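Local coordinates for phenazine-1-carboxylate N-methyltransferase (Pseudomonas aeruginosa, PDB 2IP2), which transfers a methyl group from S-adenosyl-L-methionine to phenazine-1-carboxylate, giving 5-methyl-phenazine-1-carboxylate on the pathway to the virulence pigment pyocyanin, at residues 31-36 against 60-65; 104-109 against 144-149; 316-321 against 326-331; 158-163 against 179-184; 228-231 against 236-239. All coordinates share one frame; numbering follows the deposited sequence.

Contact 1: 31-36 against 60-65; sequences LGLADL and RLMRLL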
# COMPACT_ATOMS: atom_id res chain seq x y z
N LEU A 31 -7.27 3.70 16.39
CA LEU A 31 -7.00 4.48 17.62
C LEU A 31 -7.90 5.73 17.81
O LEU A 31 -7.87 6.33 18.91
CB LEU A 31 -5.54 4.91 17.65
CG LEU A 31 -4.55 3.74 17.80
CD1 LEU A 31 -3.20 4.37 17.94
CD2 LEU A 31 -4.89 2.75 18.97
N GLY A 32 -8.64 6.09 16.77
CA GLY A 32 -9.54 7.27 16.80
C GLY A 32 -8.77 8.59 16.93
O GLY A 32 -9.29 9.58 17.44
N LEU A 33 -7.56 8.64 16.38
CA LEU A 33 -6.74 9.88 16.42
C LEU A 33 -7.43 11.12 15.83
O LEU A 33 -7.32 12.22 16.36
CB LEU A 33 -5.39 9.66 15.70
CG LEU A 33 -4.49 8.58 16.27
CD1 LEU A 33 -3.12 8.63 15.53
CD2 LEU A 33 -4.31 8.72 17.80
N ALA A 34 -8.13 10.94 14.73
CA ALA A 34 -8.84 12.04 14.15
C ALA A 34 -9.93 12.63 15.06
O ALA A 34 -10.09 13.85 15.09
CB ALA A 34 -9.45 11.61 12.81
N ASP A 35 -10.68 11.77 15.74
CA ASP A 35 -11.67 12.17 16.76
C ASP A 35 -11.03 12.86 17.95
O ASP A 35 -11.46 13.95 18.35
CB ASP A 35 -12.47 10.95 17.20
CG ASP A 35 -13.09 10.23 15.99
OD1 ASP A 35 -13.72 10.96 15.17
OD2 ASP A 35 -12.90 9.00 15.84
N LEU A 36 -9.99 12.22 18.50
CA LEU A 36 -9.23 12.83 19.59
C LEU A 36 -8.75 14.22 19.22
O LEU A 36 -8.95 15.19 19.98
CB LEU A 36 -8.06 11.92 20.05
CG LEU A 36 -8.48 10.54 20.56
CD1 LEU A 36 -7.32 9.67 20.75
CD2 LEU A 36 -9.21 10.63 21.94
N ARG A 60 6.25 9.58 16.07
CA ARG A 60 6.74 9.02 14.81
C ARG A 60 5.60 8.67 13.85
O ARG A 60 5.70 8.84 12.60
CB ARG A 60 7.60 7.82 15.10
CG ARG A 60 8.93 8.25 15.82
CD ARG A 60 9.57 7.09 16.50
NE ARG A 60 10.26 6.24 15.52
CZ ARG A 60 10.99 5.18 15.80
NH1 ARG A 60 11.07 4.70 17.05
NH2 ARG A 60 11.62 4.54 14.81
N LEU A 61 4.53 8.14 14.42
CA LEU A 61 3.34 7.89 13.60
C LEU A 61 2.82 9.20 13.00
O LEU A 61 2.50 9.28 11.82
CB LEU A 61 2.25 7.14 14.42
CG LEU A 61 0.88 6.89 13.71
CD1 LEU A 61 1.07 5.98 12.51
CD2 LEU A 61 -0.01 6.20 14.77
N MET A 62 2.65 10.23 13.86
CA MET A 62 2.03 11.48 13.41
C MET A 62 2.95 12.19 12.38
O MET A 62 2.43 12.75 11.43
CB MET A 62 1.71 12.41 14.59
CG MET A 62 0.58 11.90 15.55
SD MET A 62 -0.99 11.81 14.67
CE MET A 62 -1.22 13.49 14.04
N ARG A 63 4.28 12.18 12.60
CA ARG A 63 5.24 12.72 11.65
C ARG A 63 5.02 12.13 10.24
O ARG A 63 4.98 12.87 9.24
CB ARG A 63 6.65 12.34 12.11
CG ARG A 63 7.73 13.01 11.40
CD ARG A 63 8.95 13.04 12.36
NE ARG A 63 9.49 11.71 12.62
CZ ARG A 63 10.70 11.55 13.11
NH1 ARG A 63 11.42 12.64 13.40
NH2 ARG A 63 11.21 10.34 13.28
N LEU A 64 4.87 10.81 10.20
CA LEU A 64 4.58 10.09 8.96
C LEU A 64 3.25 10.54 8.32
O LEU A 64 3.19 10.87 7.13
CB LEU A 64 4.53 8.58 9.27
CG LEU A 64 4.37 7.64 8.08
CD1 LEU A 64 4.94 6.28 8.46
CD2 LEU A 64 2.88 7.53 7.67
N LEU A 65 2.17 10.56 9.11
CA LEU A 65 0.85 10.85 8.54
C LEU A 65 0.81 12.30 8.05
O LEU A 65 0.21 12.57 7.00
CB LEU A 65 -0.24 10.62 9.57
CG LEU A 65 -0.40 9.11 9.84
CD1 LEU A 65 -1.30 8.84 11.06
CD2 LEU A 65 -0.89 8.30 8.58
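Leu33 meets Leu61 and Met62 with no flat group between them; the nearby ring is that of Phe71, touched by Leu33 and Met62 alike, so that both sides of the contact share an aromatic neighbour. Across the contact a single methyl does the work. Leu33 CD1 lies 3.9 Å from Met62 SD and 4.0 Å from Leu61 CD2, between the sulfur and the branched end. Leucine suits this place because its extended chain (chi2 -173°) carries CD1 forward to the other helix. Met62 starts off to one side and bends at chi2 and chi3 (-64° and -57°), which brings its polarisable sulfur back alongside Leu33. Both helices belong to the dimerisation domain, whose short helices followed by a small two-stranded sheet are consistent with a winged helix-turn-helix layout. Gly32 makes the joint: with positive phi it ends helix 6-30 in a Schellman motif and caps helix 33-38, its O accepting from Leu36 N at 2.9 Å. Cys24 and Ala28 of helix 6-30 pack against the same leucine-rich side of helix 55-67, while Arg60 and Arg63 form salt bridges to Asp288 of the second subunit.

Contact 2: 104-109 against 144-149; sequences EEFHAA and RRFLLA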
# COMPACT_ATOMS: atom_id res chain seq x y z
N GLU A 104 -8.96 -5.11 8.13
CA GLU A 104 -9.18 -6.32 8.94
C GLU A 104 -9.52 -7.41 7.98
O GLU A 104 -8.61 -8.01 7.42
CB GLU A 104 -10.24 -6.04 10.02
CG GLU A 104 -9.65 -5.11 11.11
CD GLU A 104 -10.64 -4.46 12.11
OE1 GLU A 104 -11.87 -4.81 12.14
OE2 GLU A 104 -10.14 -3.56 12.86
N GLU A 105 -10.83 -7.64 7.70
CA GLU A 105 -11.21 -8.72 6.82
C GLU A 105 -10.47 -8.68 5.46
O GLU A 105 -10.03 -9.72 4.99
CB GLU A 105 -12.69 -8.63 6.52
CG GLU A 105 -13.53 -9.41 7.48
CD GLU A 105 -13.85 -8.64 8.74
OE1 GLU A 105 -13.37 -7.49 8.91
OE2 GLU A 105 -14.64 -9.20 9.56
N PHE A 106 -10.42 -7.53 4.80
CA PHE A 106 -9.75 -7.54 3.48
C PHE A 106 -8.22 -7.57 3.50
O PHE A 106 -7.57 -8.01 2.54
CB PHE A 106 -10.26 -6.44 2.60
CG PHE A 106 -11.70 -6.64 2.17
CD1 PHE A 106 -12.26 -7.95 2.08
CD2 PHE A 106 -12.48 -5.52 1.82
CE1 PHE A 106 -13.61 -8.11 1.60
CE2 PHE A 106 -13.80 -5.66 1.38
CZ PHE A 106 -14.35 -6.96 1.23
N HIS A 107 -7.64 -7.12 4.60
CA HIS A 107 -6.18 -7.34 4.80
C HIS A 107 -5.91 -8.86 4.93
O HIS A 107 -4.95 -9.40 4.35
CB HIS A 107 -5.72 -6.65 6.09
CG HIS A 107 -4.28 -6.89 6.43
ND1 HIS A 107 -3.25 -6.20 5.81
CD2 HIS A 107 -3.69 -7.73 7.32
CE1 HIS A 107 -2.08 -6.61 6.30
NE2 HIS A 107 -2.32 -7.54 7.21
N ALA A 108 -6.76 -9.54 5.71
CA ALA A 108 -6.66 -10.99 5.75
C ALA A 108 -6.84 -11.63 4.38
O ALA A 108 -6.11 -12.58 4.01
CB ALA A 108 -7.72 -11.55 6.70
N ALA A 109 -7.81 -11.13 3.63
CA ALA A 109 -8.15 -11.67 2.26
C ALA A 109 -7.02 -11.54 1.28
O ALA A 109 -6.85 -12.38 0.33
CB ALA A 109 -9.37 -10.92 1.71
N ARG A 144 -23.14 -6.38 9.62
CA ARG A 144 -23.29 -5.00 10.09
C ARG A 144 -22.11 -4.10 9.71
O ARG A 144 -22.27 -3.02 9.14
CB ARG A 144 -23.44 -5.00 11.62
CG ARG A 144 -23.73 -3.62 12.26
CD ARG A 144 -23.68 -3.70 13.80
NE ARG A 144 -22.35 -4.05 14.33
CZ ARG A 144 -21.31 -3.21 14.37
NH1 ARG A 144 -21.44 -1.97 13.92
NH2 ARG A 144 -20.15 -3.60 14.88
N ARG A 145 -20.91 -4.56 10.02
CA ARG A 145 -19.72 -3.77 9.66
C ARG A 145 -19.51 -3.56 8.17
O ARG A 145 -18.99 -2.48 7.70
CB ARG A 145 -18.51 -4.43 10.26
CG ARG A 145 -18.44 -4.20 11.81
CD ARG A 145 -17.13 -4.73 12.37
NE ARG A 145 -17.05 -6.18 12.36
CZ ARG A 145 -16.26 -6.86 11.52
NH1 ARG A 145 -15.48 -6.19 10.67
NH2 ARG A 145 -16.26 -8.18 11.52
N PHE A 146 -19.89 -4.57 7.39
CA PHE A 146 -19.67 -4.44 5.94
C PHE A 146 -20.60 -3.37 5.36
O PHE A 146 -20.20 -2.57 4.46
CB PHE A 146 -19.78 -5.78 5.19
CG PHE A 146 -19.50 -5.64 3.70
CD1 PHE A 146 -18.24 -5.22 3.28
CD2 PHE A 146 -20.49 -5.84 2.76
CE1 PHE A 146 -17.99 -5.00 1.90
CE2 PHE A 146 -20.20 -5.70 1.37
CZ PHE A 146 -18.95 -5.27 1.00
N LEU A 147 -21.85 -3.36 5.85
CA LEU A 147 -22.82 -2.37 5.44
C LEU A 147 -22.30 -0.96 5.78
O LEU A 147 -22.36 -0.07 4.95
CB LEU A 147 -24.21 -2.64 6.09
CG LEU A 147 -25.02 -3.86 5.59
CD1 LEU A 147 -26.33 -3.93 6.34
CD2 LEU A 147 -25.25 -3.81 4.07
N LEU A 148 -21.78 -0.77 6.99
CA LEU A 148 -21.18 0.51 7.37
C LEU A 148 -19.98 0.84 6.45
O LEU A 148 -19.76 1.99 6.07
CB LEU A 148 -20.71 0.46 8.84
CG LEU A 148 -21.48 0.95 10.07
CD1 LEU A 148 -22.91 1.21 9.83
CD2 LEU A 148 -21.15 0.04 11.37
N ALA A 149 -19.21 -0.16 6.09
CA ALA A 149 -18.10 0.10 5.16
C ALA A 149 -18.60 0.52 3.77
O ALA A 149 -17.98 1.34 3.09
CB ALA A 149 -17.23 -1.08 5.06
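Arg145 meets Glu105 end-on, its chain crossing that of the glutamate at about a right angle, with the guanidinium and carboxylate planes tilted by 27°. NH1 of Arg145 donates to Glu105 OE1 at 3.0 Å, and NH2 of Arg145 to Glu105 OE2 at 2.7 Å. Each oxygen is approached on its syn side and lies close to the guanidinium plane, and both bonds are nearly straight, the two-pronged fit for which arginine and carboxylate are matched in shape. The bend at chi3 of Arg145 (-71°) and the folded chain of Glu105 bring the ends together; Tyr135 OH adds a second bond to Glu105 OE2, so the carboxylate is fixed against rotation within a largely buried place. Glu104 lies near by without joining the grip: its OE1 is 4.1 Å from Arg145 NH1 and well out of the guanidinium plane, an attraction of charge alone, while its OE2 bonds to Tyr26 OH. Beside the ion pair, the Phe106 and Phe146 side chains run at about a right angle, meeting by ring carbons CZ of Phe106 and CE1 of Phe146 at 4.2 Å. Both rings also meet Phe101 and Phe132. The arrangement is an aromatic cluster with a bidentate salt bridge at its border, joining helix 105-109 to helix 140-150, both ahead of the first strand of the Rossmann-like sheet.

Contact 3: 316-321 against 326-331; sequences VERIVD and TRMIVA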
# COMPACT_ATOMS: atom_id res chain seq x y z
N VAL A 316 -28.31 4.18 -25.03
CA VAL A 316 -27.61 5.05 -24.06
C VAL A 316 -27.75 6.50 -24.41
O VAL A 316 -27.47 6.91 -25.54
CB VAL A 316 -26.09 4.73 -23.93
CG1 VAL A 316 -25.47 5.67 -22.91
CG2 VAL A 316 -25.92 3.31 -23.52
N GLU A 317 -28.17 7.26 -23.41
CA GLU A 317 -28.36 8.70 -23.52
C GLU A 317 -27.19 9.49 -22.93
O GLU A 317 -26.79 10.55 -23.42
CB GLU A 317 -29.62 9.09 -22.78
CG GLU A 317 -29.69 10.57 -22.42
CD GLU A 317 -30.77 10.88 -21.42
OE1 GLU A 317 -31.86 10.25 -21.52
OE2 GLU A 317 -30.52 11.72 -20.52
N ARG A 318 -26.63 8.96 -21.83
CA ARG A 318 -25.62 9.69 -21.10
C ARG A 318 -24.75 8.71 -20.39
O ARG A 318 -25.27 7.73 -19.87
CB ARG A 318 -26.29 10.45 -19.97
CG ARG A 318 -26.31 11.86 -20.06
CD ARG A 318 -27.24 12.32 -18.97
NE ARG A 318 -26.49 13.07 -17.98
CZ ARG A 318 -27.05 13.66 -16.94
NH1 ARG A 318 -28.36 13.57 -16.76
NH2 ARG A 318 -26.28 14.34 -16.11
N ILE A 319 -23.45 9.01 -20.30
CA ILE A 319 -22.58 8.28 -19.38
C ILE A 319 -21.92 9.30 -18.50
O ILE A 319 -21.30 10.26 -19.02
CB ILE A 319 -21.51 7.45 -20.13
CG1 ILE A 319 -22.19 6.48 -21.10
CG2 ILE A 319 -20.56 6.70 -19.14
CD1 ILE A 319 -21.20 5.72 -22.00
N VAL A 320 -21.99 9.11 -17.18
CA VAL A 320 -21.38 10.07 -16.25
C VAL A 320 -20.40 9.34 -15.31
O VAL A 320 -20.74 8.28 -14.79
CB VAL A 320 -22.49 10.80 -15.40
CG1 VAL A 320 -21.89 11.77 -14.32
CG2 VAL A 320 -23.46 11.54 -16.29
N ASP A 321 -19.21 9.91 -15.10
CA ASP A 321 -18.27 9.39 -14.12
C ASP A 321 -18.62 9.91 -12.75
O ASP A 321 -18.58 11.13 -12.50
CB ASP A 321 -16.84 9.81 -14.46
CG ASP A 321 -16.31 9.11 -15.71
OD1 ASP A 321 -16.97 8.16 -16.16
OD2 ASP A 321 -15.25 9.50 -16.23
N THR A 326 -17.08 4.87 -10.06
CA THR A 326 -18.37 4.26 -10.44
C THR A 326 -18.96 5.01 -11.63
O THR A 326 -18.63 6.17 -11.85
CB THR A 326 -19.41 4.16 -9.27
OG1 THR A 326 -20.77 4.16 -9.78
CG2 THR A 326 -19.28 5.28 -8.33
N ARG A 327 -19.78 4.33 -12.41
CA ARG A 327 -20.30 4.95 -13.63
C ARG A 327 -21.78 5.05 -13.49
O ARG A 327 -22.41 4.17 -12.88
CB ARG A 327 -20.04 4.06 -14.81
CG ARG A 327 -19.53 4.80 -15.99
CD ARG A 327 -18.12 4.31 -16.24
NE ARG A 327 -17.20 5.39 -16.53
CZ ARG A 327 -15.92 5.21 -16.85
NH1 ARG A 327 -15.39 3.99 -16.94
NH2 ARG A 327 -15.17 6.26 -17.09
N MET A 328 -22.36 6.07 -14.12
CA MET A 328 -23.83 6.14 -14.19
C MET A 328 -24.14 6.11 -15.67
O MET A 328 -23.68 6.98 -16.40
CB MET A 328 -24.38 7.43 -13.58
CG MET A 328 -25.95 7.53 -13.71
SD MET A 328 -26.62 9.06 -12.99
CE MET A 328 -26.18 10.23 -14.28
N ILE A 329 -24.87 5.10 -16.11
CA ILE A 329 -25.26 4.97 -17.54
C ILE A 329 -26.79 5.14 -17.62
O ILE A 329 -27.53 4.29 -17.10
CB ILE A 329 -24.79 3.63 -18.11
CG1 ILE A 329 -23.24 3.52 -18.07
CG2 ILE A 329 -25.29 3.43 -19.55
CD1 ILE A 329 -22.72 2.06 -18.18
N VAL A 330 -27.24 6.23 -18.27
CA VAL A 330 -28.68 6.47 -18.46
C VAL A 330 -29.10 6.00 -19.88
O VAL A 330 -28.46 6.35 -20.88
CB VAL A 330 -29.07 7.93 -18.18
CG1 VAL A 330 -30.62 8.08 -18.24
CG2 VAL A 330 -28.57 8.37 -16.80
N ALA A 331 -30.15 5.17 -19.95
CA ALA A 331 -30.60 4.70 -21.26
C ALA A 331 -32.12 4.89 -21.35
O ALA A 331 -32.83 4.82 -20.33
CB ALA A 331 -30.20 3.26 -21.50
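A classic beta bulge interrupts the pairing of 316-321 with 326-331: Glu317 and Arg318 both face Val330, whose O accepts from Glu317 N at 2.7 Å and only weakly from Arg318 N at 3.3 Å. Glu317 takes the near-helical psi (-37°) usual at the first position of such a bulge, and its carboxylate is turned to Arg267, its salt-bridge partner. Beyond the bulge the antiparallel pattern is regular, with Val320 and Met328 exchanging two bonds of 2.8 Å, Val320 N to Met328 O and Met328 N to Val320 O. This hairpin forms the edge of the seven-stranded sheet of the class I methyltransferase fold, where the antiparallel strand 326-333 lies between strand 267-272 and the outermost strand 314-322. On one face Val320 and Met328 run side by side; the bend at chi3 of Met328 (77°) swings CE to 3.6 Å from Val320 CG2, and the same methyl covers a face of the Arg318 guanidinium. The other face carries Val316, Ile319 and Ile329, beta-branched residues suited to strands, and Ile319 CG2 rests 3.8 Å from Arg327 CG. Next to it the Arg327 guanidinium turns its side to Asp321: NE and NH2 of Arg327 both reach OD1 of Asp321 at 2.8 Å. With one oxygen shared by two N-H groups, neither bond is straight (about 142°), and the opposite charges tie the strands together near the turn.

Contact 4: 158-163 against 179-184; sequences HEIPRL and GELTKA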
# COMPACT_ATOMS: atom_id res chain seq x y z
N HIS A 158 -25.13 10.13 -3.53
CA HIS A 158 -25.60 11.48 -3.26
C HIS A 158 -25.52 12.35 -4.50
O HIS A 158 -26.27 13.34 -4.61
CB HIS A 158 -24.85 12.15 -2.09
CG HIS A 158 -25.16 11.54 -0.75
ND1 HIS A 158 -26.45 11.32 -0.31
CD2 HIS A 158 -24.35 11.12 0.25
CE1 HIS A 158 -26.43 10.79 0.89
NE2 HIS A 158 -25.16 10.65 1.25
N GLU A 159 -24.61 12.00 -5.42
CA GLU A 159 -24.54 12.69 -6.74
C GLU A 159 -25.71 12.36 -7.63
O GLU A 159 -26.08 13.18 -8.45
CB GLU A 159 -23.28 12.37 -7.53
CG GLU A 159 -22.10 13.31 -7.23
CD GLU A 159 -22.41 14.78 -7.48
OE1 GLU A 159 -22.58 15.23 -8.66
OE2 GLU A 159 -22.48 15.49 -6.46
N ILE A 160 -26.29 11.18 -7.48
CA ILE A 160 -27.33 10.74 -8.43
C ILE A 160 -28.53 11.73 -8.55
O ILE A 160 -28.87 12.19 -9.66
CB ILE A 160 -27.73 9.25 -8.21
CG1 ILE A 160 -26.61 8.37 -8.77
CG2 ILE A 160 -29.02 8.88 -8.95
CD1 ILE A 160 -26.69 6.96 -8.35
N PRO A 161 -29.17 12.07 -7.42
CA PRO A 161 -30.29 13.02 -7.51
C PRO A 161 -29.87 14.46 -7.84
O PRO A 161 -30.77 15.31 -8.03
CB PRO A 161 -30.91 12.97 -6.12
CG PRO A 161 -29.73 12.59 -5.22
CD PRO A 161 -28.96 11.61 -6.03
N ARG A 162 -28.56 14.74 -7.86
CA ARG A 162 -28.05 16.02 -8.39
C ARG A 162 -27.90 15.95 -9.90
O ARG A 162 -28.01 16.98 -10.57
CB ARG A 162 -26.69 16.42 -7.78
CG ARG A 162 -26.68 16.67 -6.25
CD ARG A 162 -25.30 17.12 -5.70
NE ARG A 162 -25.21 16.95 -4.24
CZ ARG A 162 -24.38 16.10 -3.61
NH1 ARG A 162 -23.51 15.36 -4.29
NH2 ARG A 162 -24.41 16.01 -2.28
N LEU A 163 -27.65 14.77 -10.46
CA LEU A 163 -27.54 14.62 -11.93
C LEU A 163 -28.88 14.30 -12.61
O LEU A 163 -29.07 14.62 -13.78
CB LEU A 163 -26.53 13.54 -12.30
CG LEU A 163 -25.04 13.70 -11.98
CD1 LEU A 163 -24.42 12.28 -11.89
CD2 LEU A 163 -24.28 14.56 -13.01
N GLY A 179 -30.98 -0.41 1.10
CA GLY A 179 -31.75 0.76 0.68
C GLY A 179 -31.06 2.11 0.65
O GLY A 179 -31.73 3.14 0.64
N GLU A 180 -29.72 2.13 0.64
CA GLU A 180 -29.03 3.43 0.73
C GLU A 180 -29.30 4.36 -0.44
O GLU A 180 -29.37 5.57 -0.26
CB GLU A 180 -27.51 3.24 0.93
CG GLU A 180 -27.18 2.63 2.31
CD GLU A 180 -27.50 3.59 3.49
OE1 GLU A 180 -27.15 4.78 3.43
OE2 GLU A 180 -28.03 3.14 4.52
N LEU A 181 -29.42 3.80 -1.65
CA LEU A 181 -29.69 4.61 -2.85
C LEU A 181 -31.06 5.27 -2.78
O LEU A 181 -31.21 6.50 -2.98
CB LEU A 181 -29.54 3.76 -4.12
CG LEU A 181 -29.87 4.41 -5.46
CD1 LEU A 181 -29.19 5.81 -5.67
CD2 LEU A 181 -29.54 3.44 -6.63
N THR A 182 -32.06 4.46 -2.44
CA THR A 182 -33.42 4.99 -2.23
C THR A 182 -33.40 6.10 -1.16
O THR A 182 -33.97 7.17 -1.37
CB THR A 182 -34.36 3.84 -1.82
OG1 THR A 182 -34.54 2.98 -2.96
CG2 THR A 182 -35.72 4.37 -1.38
N LYS A 183 -32.71 5.85 -0.05
CA LYS A 183 -32.67 6.85 1.01
C LYS A 183 -31.97 8.15 0.57
O LYS A 183 -32.49 9.22 0.83
CB LYS A 183 -32.05 6.26 2.27
CG LYS A 183 -31.62 7.29 3.29
CD LYS A 183 -30.61 6.64 4.20
CE LYS A 183 -31.29 5.58 5.06
NZ LYS A 183 -31.58 6.14 6.43
N ALA A 184 -30.81 8.04 -0.11
CA ALA A 184 -30.13 9.20 -0.70
C ALA A 184 -31.09 10.00 -1.61
O ALA A 184 -31.20 11.25 -1.51
CB ALA A 184 -28.87 8.75 -1.48
O HOH W 1 -28.98 12.61 -0.72
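The glycine-rich loop of the class I methyltransferase fold, which follows the first strand of the sheet, runs here into helix 180-188, and that helix packs against helix 154-163 through Ala184 and Leu181. Gly179 closes the loop as N-cap: its phi of 95° is one that a side chain would make strained, and its O starts the helix by accepting from Lys183 N at 3.0 Å. The axes of 158-163 and 180-184 pass 9.3 Å apart at 47°. The backbones come closest at His158 and Ala184, their CA atoms 5.7 Å apart, where a small residue fits; the Ala184 methyl, CB, lies 3.7 Å from ND1 of the His158 ring. Deeper in, Ile160 and Leu181 cross at about a right angle and touch by single methyls, CD1 of Ile160 to CD1 of Leu181 at 3.8 Å. Leu181 turns its CG away from its own backbone N (chi1 176°), which carries this branch over to the isoleucine, and both also touch Ile271 of strand 267-272. Pro161, which has no N-H to give, kinks helix 154-163; its CG edges to 4.2 Å from Ala184 O. Phe157, one residue earlier on the same helix, also covers Leu181 and Ala184. Histidine fits the outer margin because its ring offers a polar atom next to an apolar one: a water hydrogen-bonds to His158 ND1 at 2.9 Å and donates to Ala184 O at 2.7 Å.

Contact 5: 228-231 against 236-239; sequences QEVP and IYLL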
# COMPACT_ATOMS: atom_id res chain seq x y z
N GLN A 228 -38.43 -12.23 -12.85
CA GLN A 228 -39.80 -12.47 -13.32
C GLN A 228 -40.65 -11.22 -13.48
O GLN A 228 -41.40 -11.06 -14.45
CB GLN A 228 -40.44 -13.81 -12.94
CG GLN A 228 -39.54 -15.10 -13.20
CD GLN A 228 -39.15 -15.34 -14.64
OE1 GLN A 228 -40.01 -15.37 -15.54
NE2 GLN A 228 -37.84 -15.53 -14.88
N GLU A 229 -40.48 -10.27 -12.56
CA GLU A 229 -41.35 -9.10 -12.50
C GLU A 229 -40.69 -7.90 -11.82
O GLU A 229 -39.97 -8.08 -10.84
CB GLU A 229 -42.65 -9.47 -11.78
CG GLU A 229 -43.88 -8.72 -12.23
CD GLU A 229 -45.16 -9.22 -11.55
OE1 GLU A 229 -45.14 -9.48 -10.32
OE2 GLU A 229 -46.20 -9.33 -12.24
N VAL A 230 -40.96 -6.70 -12.32
CA VAL A 230 -40.63 -5.46 -11.57
C VAL A 230 -41.83 -4.53 -11.46
O VAL A 230 -42.69 -4.57 -12.32
CB VAL A 230 -39.44 -4.66 -12.18
CG1 VAL A 230 -38.15 -5.52 -12.24
CG2 VAL A 230 -39.81 -4.04 -13.53
N PRO A 231 -41.89 -3.69 -10.40
CA PRO A 231 -42.96 -2.69 -10.23
C PRO A 231 -43.13 -1.80 -11.47
O PRO A 231 -42.13 -1.42 -12.13
CB PRO A 231 -42.52 -1.88 -8.99
CG PRO A 231 -41.62 -2.82 -8.20
CD PRO A 231 -40.95 -3.70 -9.25
N ILE A 236 -38.08 6.27 -13.45
CA ILE A 236 -36.64 5.96 -13.38
C ILE A 236 -36.45 4.57 -12.73
O ILE A 236 -36.93 4.35 -11.59
CB ILE A 236 -35.88 7.05 -12.59
CG1 ILE A 236 -36.00 8.41 -13.28
CG2 ILE A 236 -34.39 6.65 -12.45
CD1 ILE A 236 -35.72 9.61 -12.39
N TYR A 237 -35.78 3.66 -13.43
CA TYR A 237 -35.45 2.29 -12.94
C TYR A 237 -33.95 2.25 -12.67
O TYR A 237 -33.15 2.30 -13.59
CB TYR A 237 -35.81 1.22 -13.97
CG TYR A 237 -37.32 1.01 -13.95
CD1 TYR A 237 -38.19 1.99 -14.46
CD2 TYR A 237 -37.87 -0.15 -13.37
CE1 TYR A 237 -39.59 1.80 -14.38
CE2 TYR A 237 -39.25 -0.34 -13.31
CZ TYR A 237 -40.10 0.64 -13.81
OH TYR A 237 -41.48 0.46 -13.71
N LEU A 238 -33.61 2.14 -11.39
CA LEU A 238 -32.20 2.19 -10.92
C LEU A 238 -31.75 0.77 -10.78
O LEU A 238 -32.39 -0.03 -10.06
CB LEU A 238 -32.21 2.86 -9.55
CG LEU A 238 -32.78 4.27 -9.52
CD1 LEU A 238 -33.24 4.57 -8.09
CD2 LEU A 238 -31.84 5.29 -10.16
N LEU A 239 -30.64 0.43 -11.45
CA LEU A 239 -30.01 -0.87 -11.45
C LEU A 239 -28.60 -0.67 -10.87
O LEU A 239 -27.66 -0.42 -11.62
CB LEU A 239 -29.91 -1.42 -12.92
CG LEU A 239 -31.11 -2.23 -13.44
CD1 LEU A 239 -32.44 -1.51 -13.18
CD2 LEU A 239 -30.95 -2.62 -14.94
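Tyr237 reaches from its strand to the loop residues Pro231 and Val230, touching the first with its hydroxyl and the second with its ring. The torsions explain the reach: chi1 of -77° sets the ring opposite the carbonyl carbon and beside the backbone N, and chi2 of 72° turns the ring so that Pro231 O lies at its edge, in the ring plane. The OH of Tyr237 donates to Pro231 O over a short 2.5 Å, meeting the carbonyl at 139° and tilted somewhat from its plane. That hydroxyl also pairs with the backbone N of Gly234, so one phenol ties together two points of the turn. A tyrosine suits the site because its apolar ring can be buried while its polar end satisfies a backbone carbonyl. Val230 adds a methyl: its CG2, held between the backbone N and the carbonyl carbon, comes to 3.7 Å from Tyr237 CE2, the two side chains crossing at a slant. The other branch of the valine, CG1, lies opposite the carbonyl carbon. Proline, with its fixed phi and no N-H, suits a loop without regular helix or strand, and its ring packs on Val172, Val195 and Leu197. Ala261 of helix 248-261 covers both Val230 and Tyr237. The arrangement belongs to the connection that leads into strand 236-240, a central parallel strand of the Rossmann-like methyltransferase sheet.

Overall arrangement
Contacts 3, 4 and 5 form one block around the Rossmann-like sheet. Contact 4 touches contact 3, where Arg318 NH1 lies 3.2 Å from Leu163 O, a probable hydrogen bond, and contact 5, where Leu181 CD2 packs 4.0 Å from Leu238 CB. Contact 2's nearest atoms are about 6 Å from contact 4 and about 9 Å from contact 1, whose centre is about 46 Å from that of contact 5. Arg241, predicted to bind S-adenosyl-L-methionine, has its side chain about 5 Å from that of Thr326, 7 Å from Leu181 and 8 Å from Phe146, so contacts 2, 3 and 4 lie near the predicted site; in contact 5 the Pro231 side chain is about 10 Å from that of Asp198, the other predicted ligand.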